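Local coordinates for putative DNA-binding protein (Bacteroides fragilis, PDB 3BS3) that probably binds DNA through a helix-turn-helix domain of the XRE family, at residues Thr25-Ala30 and Lys35-Ile40; Ser41-Cys44 and Gln49-Leu52. All coordinates share one frame; numbering follows the deposited sequence.

Interaction 1. Residues Thr25-Ala30 and Lys35-Ile40. With SO4 (sulfate ion), chain B.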
loop_
_atom_site.group_PDB
_atom_site.type_symbol
_atom_site.label_atom_id
_atom_site.label_comp_id
_atom_site.label_asym_id
_atom_site.label_seq_id
_atom_site.Cartn_x
_atom_site.Cartn_y
_atom_site.Cartn_z
ATOM N N THR A 25 2.028 -20.719 -3.468
ATOM C CA THR A 25 2.756 -20.267 -4.658
ATOM C C THR A 25 2.208 -18.942 -5.183
ATOM O O THR A 25 1.068 -18.551 -4.876
ATOM C CB THR A 25 2.635 -21.267 -5.839
ATOM O OG1 THR A 25 1.248 -21.454 -6.175
ATOM C CG2 THR A 25 3.302 -22.598 -5.506
ATOM N N ASN A 26 3.008 -18.282 -6.016
ATOM C CA ASN A 26 2.550 -17.092 -6.723
ATOM C C ASN A 26 1.269 -17.372 -7.516
ATOM O O ASN A 26 0.330 -16.573 -7.469
ATOM C CB ASN A 26 3.627 -16.595 -7.692
ATOM C CG ASN A 26 4.805 -15.914 -6.991
ATOM O OD1 ASN A 26 4.843 -15.760 -5.767
ATOM N ND2 ASN A 26 5.783 -15.499 -7.786
ATOM N N ARG A 27 1.221 -18.519 -8.213
ATOM C CA ARG A 27 0.057 -18.891 -9.023
ATOM C C ARG A 27 -1.206 -18.961 -8.173
ATOM O O ARG A 27 -2.252 -18.440 -8.554
ATOM C CB ARG A 27 0.274 -20.243 -9.718
ATOM C CG ARG A 27 -0.935 -20.697 -10.537
ATOM C CD ARG A 27 -1.307 -22.134 -10.230
ATOM N NE ARG A 27 -0.649 -23.091 -11.118
ATOM C CZ ARG A 27 -0.612 -24.408 -10.916
ATOM N NH1 ARG A 27 0.007 -25.191 -11.785
ATOM N NH2 ARG A 27 -1.179 -24.943 -9.842
ATOM N N TRP A 28 -1.094 -19.608 -7.012
ATOM C CA TRP A 28 -2.232 -19.745 -6.126
ATOM C C TRP A 28 -2.736 -18.368 -5.698
ATOM O O TRP A 28 -3.936 -18.078 -5.746
ATOM C CB TRP A 28 -1.846 -20.596 -4.909
ATOM C CG TRP A 28 -2.982 -20.726 -3.941
ATOM C CD1 TRP A 28 -4.013 -21.631 -4.003
ATOM C CD2 TRP A 28 -3.246 -19.891 -2.816
ATOM N NE1 TRP A 28 -4.886 -21.419 -2.969
ATOM C CE2 TRP A 28 -4.442 -20.369 -2.218
ATOM C CE3 TRP A 28 -2.575 -18.807 -2.230
ATOM C CZ2 TRP A 28 -4.989 -19.793 -1.071
ATOM C CZ3 TRP A 28 -3.127 -18.225 -1.070
ATOM C CH2 TRP A 28 -4.325 -18.724 -0.518
ATOM N N LEU A 29 -1.804 -17.506 -5.311
ATOM C CA LEU A 29 -2.200 -16.192 -4.803
ATOM C C LEU A 29 -2.877 -15.376 -5.909
ATOM O O LEU A 29 -3.909 -14.753 -5.688
ATOM C CB LEU A 29 -0.996 -15.452 -4.221
ATOM C CG LEU A 29 -1.325 -14.072 -3.631
ATOM C CD1 LEU A 29 -2.361 -14.172 -2.494
ATOM C CD2 LEU A 29 -0.034 -13.360 -3.158
ATOM N N ALA A 30 -2.291 -15.403 -7.100
ATOM C CA ALA A 30 -2.847 -14.696 -8.253
ATOM C C ALA A 30 -4.258 -15.180 -8.528
ATOM O O ALA A 30 -5.153 -14.361 -8.729
ATOM C CB ALA A 30 -1.957 -14.884 -9.482
ATOM N N LYS A 35 -5.848 -11.750 -10.112
ATOM C CA LYS A 35 -4.784 -10.956 -10.718
ATOM C C LYS A 35 -3.864 -11.847 -11.541
ATOM O O LYS A 35 -3.890 -13.081 -11.382
ATOM C CB LYS A 35 -4.001 -10.210 -9.646
ATOM C CG LYS A 35 -4.879 -9.257 -8.845
ATOM C CD LYS A 35 -4.106 -8.133 -8.255
ATOM C CE LYS A 35 -5.045 -7.185 -7.553
ATOM N NZ LYS A 35 -5.777 -6.306 -8.493
ATOM N N SER A 36 -3.055 -11.241 -12.412
ATOM C CA SER A 36 -2.134 -12.019 -13.243
ATOM C C SER A 36 -0.995 -12.536 -12.365
ATOM O O SER A 36 -0.673 -11.932 -11.334
ATOM C CB SER A 36 -1.580 -11.181 -14.401
ATOM O OG SER A 36 -0.712 -10.179 -13.909
ATOM N N GLU A 37 -0.405 -13.667 -12.745
ATOM C CA GLU A 37 0.743 -14.170 -12.004
ATOM C C GLU A 37 1.914 -13.191 -12.099
ATOM O O GLU A 37 2.684 -13.058 -11.135
ATOM C CB GLU A 37 1.160 -15.569 -12.462
ATOM C CG GLU A 37 2.138 -16.226 -11.503
ATOM C CD GLU A 37 2.532 -17.632 -11.898
ATOM O OE1 GLU A 37 1.940 -18.188 -12.848
ATOM O OE2 GLU A 37 3.452 -18.177 -11.253
ATOM N N ASN A 38 2.021 -12.494 -13.227
ATOM C CA ASN A 38 3.049 -11.460 -13.401
ATOM C C ASN A 38 2.941 -10.372 -12.321
ATOM O O ASN A 38 3.948 -9.969 -11.727
ATOM C CB ASN A 38 2.958 -10.799 -14.774
ATOM C CG ASN A 38 4.100 -9.811 -15.025
ATOM O OD1 ASN A 38 5.270 -10.176 -14.938
ATOM N ND2 ASN A 38 3.761 -8.564 -15.335
ATOM N N THR A 39 1.725 -9.882 -12.105
ATOM C CA THR A 39 1.488 -8.877 -11.052
ATOM C C THR A 39 1.994 -9.364 -9.691
ATOM O O THR A 39 2.725 -8.643 -9.018
ATOM C CB THR A 39 0.009 -8.442 -10.985
ATOM O OG1 THR A 39 -0.364 -7.795 -12.203
ATOM C CG2 THR A 39 -0.213 -7.438 -9.861
ATOM N N ILE A 40 1.618 -10.582 -9.293
ATOM C CA ILE A 40 2.053 -11.135 -8.002
ATOM C C ILE A 40 3.562 -11.292 -7.966
ATOM O O ILE A 40 4.205 -10.963 -6.972
ATOM C CB ILE A 40 1.395 -12.522 -7.753
ATOM C CG1 ILE A 40 -0.125 -12.378 -7.697
ATOM C CG2 ILE A 40 1.951 -13.200 -6.502
ATOM C CD1 ILE A 40 -0.628 -11.353 -6.759
HETATM S S SO4 B . -3.951 -7.348 -12.791
HETATM O O1 SO4 B . -4.161 -6.954 -14.182
HETATM O O2 SO4 B . -5.208 -7.859 -12.253
HETATM O O3 SO4 B . -2.925 -8.382 -12.729
HETATM O O4 SO4 B . -3.524 -6.180 -12.019
HETATM O O HOH W 1 5.639 -16.451 -10.655
HETATM O O HOH W 2 3.614 -20.027 -8.993
#
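A30 and I40 meet at the centre of this contact. The CB of A30 lies 3.6 Å from CG1 of I40 and also rests on the backbone of K35 to E37. The other branch of I40, CG2, is anti to the backbone N (CG1 sits at chi1 -62°). It touches both L29 and N26: I40 CG2 is 3.9 Å from CD2 of L29 and equally far from O and OD1 of N26. The side chains of N26 and I40 run past each other in opposite directions. At the turn, K35 N donates to A30 O at 3.0 Å, with an N-H...O angle of 162°. Helices 26-33 and 37-44 with their short connection form the helix-turn-helix of an XRE-type domain. In this family the second of the two helices usually reads the DNA.

Toward solvent, E37 stretches its chain across to the start of helix 26-33. In the conformer given, one of two, its OE2 reaches that helix through two waters. One, 2.8 Å from E37 OE2, also takes a bond from ND2 of N26; the other takes one from the backbone N of R27. T25 caps this helix start, its OG1 accepting from W28 N at 3.1 Å. S36 is the N-cap residue of helix 37-44. There a sulfate ion, probably from the crystallisation liquor, receives a nearly straight bond from S36 N to its O3 (2.9 Å, 174°). OG1 of T39 donates to the same oxygen at 2.7 Å. L29 also packs on L61 of helix 52-62.

Interaction 2. Residues Ser41-Cys44 and Gln49-Leu52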
loop_
_atom_site.group_PDB
_atom_site.type_symbol
_atom_site.label_atom_id
_atom_site.label_comp_id
_atom_site.label_asym_id
_atom_site.label_seq_id
_atom_site.Cartn_x
_atom_site.Cartn_y
_atom_site.Cartn_z
ATOM N N SER A 41 4.136 -11.777 -9.068
ATOM C CA SER A 41 5.582 -11.983 -9.117
ATOM C C SER A 41 6.318 -10.658 -8.919
ATOM O O SER A 41 7.348 -10.618 -8.243
ATOM C CB SER A 41 6.021 -12.669 -10.422
ATOM O OG SER A 41 5.998 -11.779 -11.525
ATOM N N ARG A 42 5.783 -9.585 -9.500
ATOM C CA ARG A 42 6.388 -8.257 -9.363
ATOM C C ARG A 42 6.254 -7.720 -7.932
ATOM O O ARG A 42 7.160 -7.050 -7.431
ATOM C CB ARG A 42 5.802 -7.286 -10.374
ATOM C CG ARG A 42 6.330 -7.558 -11.805
ATOM C CD ARG A 42 5.668 -6.665 -12.813
ATOM N NE ARG A 42 5.963 -5.251 -12.575
ATOM C CZ ARG A 42 7.082 -4.626 -12.950
ATOM N NH1 ARG A 42 8.051 -5.267 -13.588
ATOM N NH2 ARG A 42 7.231 -3.337 -12.680
ATOM N N TRP A 43 5.144 -8.012 -7.277
ATOM C CA TRP A 43 5.059 -7.703 -5.847
ATOM C C TRP A 43 6.116 -8.514 -5.089
ATOM O O TRP A 43 6.814 -7.979 -4.212
ATOM C CB TRP A 43 3.687 -8.057 -5.266
ATOM C CG TRP A 43 2.555 -7.263 -5.812
ATOM C CD1 TRP A 43 2.635 -6.173 -6.629
ATOM C CD2 TRP A 43 1.172 -7.491 -5.572
ATOM N NE1 TRP A 43 1.374 -5.705 -6.926
ATOM C CE2 TRP A 43 0.458 -6.500 -6.287
ATOM C CE3 TRP A 43 0.462 -8.438 -4.816
ATOM C CZ2 TRP A 43 -0.945 -6.429 -6.284
ATOM C CZ3 TRP A 43 -0.945 -8.366 -4.803
ATOM C CH2 TRP A 43 -1.623 -7.367 -5.544
ATOM N N CYS A 44 6.250 -9.802 -5.431
ATOM C CA CYS A 44 7.163 -10.681 -4.666
ATOM C C CYS A 44 8.603 -10.191 -4.766
ATOM O O CYS A 44 9.367 -10.230 -3.782
ATOM C CB CYS A 44 7.070 -12.128 -5.136
ATOM S SG CYS A 44 5.627 -12.845 -4.437
ATOM N N GLN A 49 4.262 -2.641 -6.208
ATOM C CA GLN A 49 3.685 -2.774 -4.867
ATOM C C GLN A 49 2.165 -2.797 -4.883
ATOM O O GLN A 49 1.549 -2.068 -5.671
ATOM C CB GLN A 49 4.155 -1.589 -3.987
ATOM C CG GLN A 49 5.663 -1.446 -3.800
ATOM C CD GLN A 49 6.281 -2.622 -3.054
ATOM O OE1 GLN A 49 5.585 -3.374 -2.381
ATOM N NE2 GLN A 49 7.594 -2.780 -3.183
ATOM N N PRO A 50 1.563 -3.603 -3.997
ATOM C CA PRO A 50 0.118 -3.647 -3.823
ATOM C C PRO A 50 -0.371 -2.368 -3.134
ATOM O O PRO A 50 0.401 -1.709 -2.412
ATOM C CB PRO A 50 -0.084 -4.840 -2.908
ATOM C CG PRO A 50 1.208 -4.910 -2.086
ATOM C CD PRO A 50 2.264 -4.521 -3.069
ATOM N N SER A 51 -1.637 -2.027 -3.373
ATOM C CA SER A 51 -2.305 -0.980 -2.595
ATOM C C SER A 51 -2.561 -1.523 -1.188
ATOM O O SER A 51 -2.500 -2.743 -0.971
ATOM C CB SER A 51 -3.625 -0.614 -3.263
ATOM O OG SER A 51 -4.533 -1.695 -3.129
ATOM N N LEU A 52 -2.873 -0.639 -0.235
ATOM C CA LEU A 52 -3.116 -1.121 1.135
ATOM C C LEU A 52 -4.289 -2.114 1.217
ATOM O O LEU A 52 -4.211 -3.079 1.975
ATOM C CB LEU A 52 -3.346 0.047 2.099
ATOM C CG LEU A 52 -2.188 1.037 2.294
ATOM C CD1 LEU A 52 -2.586 2.096 3.312
ATOM C CD2 LEU A 52 -0.944 0.281 2.782
#
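W43 lays its indole against P50, and the two side chains cross at a slant. The CB of W43 leaves helix 37-44 with CG anti to the carbonyl carbon (chi1 -65°). This torsion, with chi2 near zero (-9°), turns the ring to the segment 49-52. CG is the first ring atom to touch, 3.9 Å from CD of P50. CD1 lies beside the peptide link between Q49 and P50. NE1 is nearer to the same link, 3.6 Å from P50 N, which sits over the ring face. At the ring fusion, CD2 lies near CB and CD of P50. CE2 meets both CA and CB of P50, and the distance from W43 CE2 to P50 CB is 3.8 Å. P50 CB sits over the centre of the six-membered ring. It is 3.7 Å from the centroid of that ring and only 7° off its normal, a CH-pi contact over the face. W43 CZ2 is 3.8 Å from P50 CB. CE3, CZ3 and CH2 lie only slightly further from the same carbon.

Q49 contributes its backbone, while its side chain sets out away from W43. The polar end of Q49 is held by N13, which bonds to OE1, and by N46, which bonds to NE2. S51 N-caps the following helix, its OG bonding to M54 N. The backbones of P50 and L52 also form hydrogen bonds to the second subunit. In the core of this helix-turn-helix domain, W43 packs on I15 of helix 15-21, M33 of helix 26-33, and M54 and V58 of helix 52-62, while P50 rests on L55 of helix 52-62.

How the interactions relate
Both interactions use helix 37-44, the first at its N-terminal half and the second at its C-terminal half. Interaction 1 is partly buried: its apolar centre gives way to waters, a carboxylate and a bound anion at the surface. Interaction 2 is smaller and buried nearer the centre of the chain, and an indole packed on a proline and its preceding peptide carries it. The first joins two helices; the second joins a helix to the loop that leads into helix 52-62. They touch directly. N26 OD1 packs 3.3 Å from C44 SG, and K35 CD lies 3.8 Å from W43 CH2. The second subunit contacts 49-52 but not the segments of interaction 1.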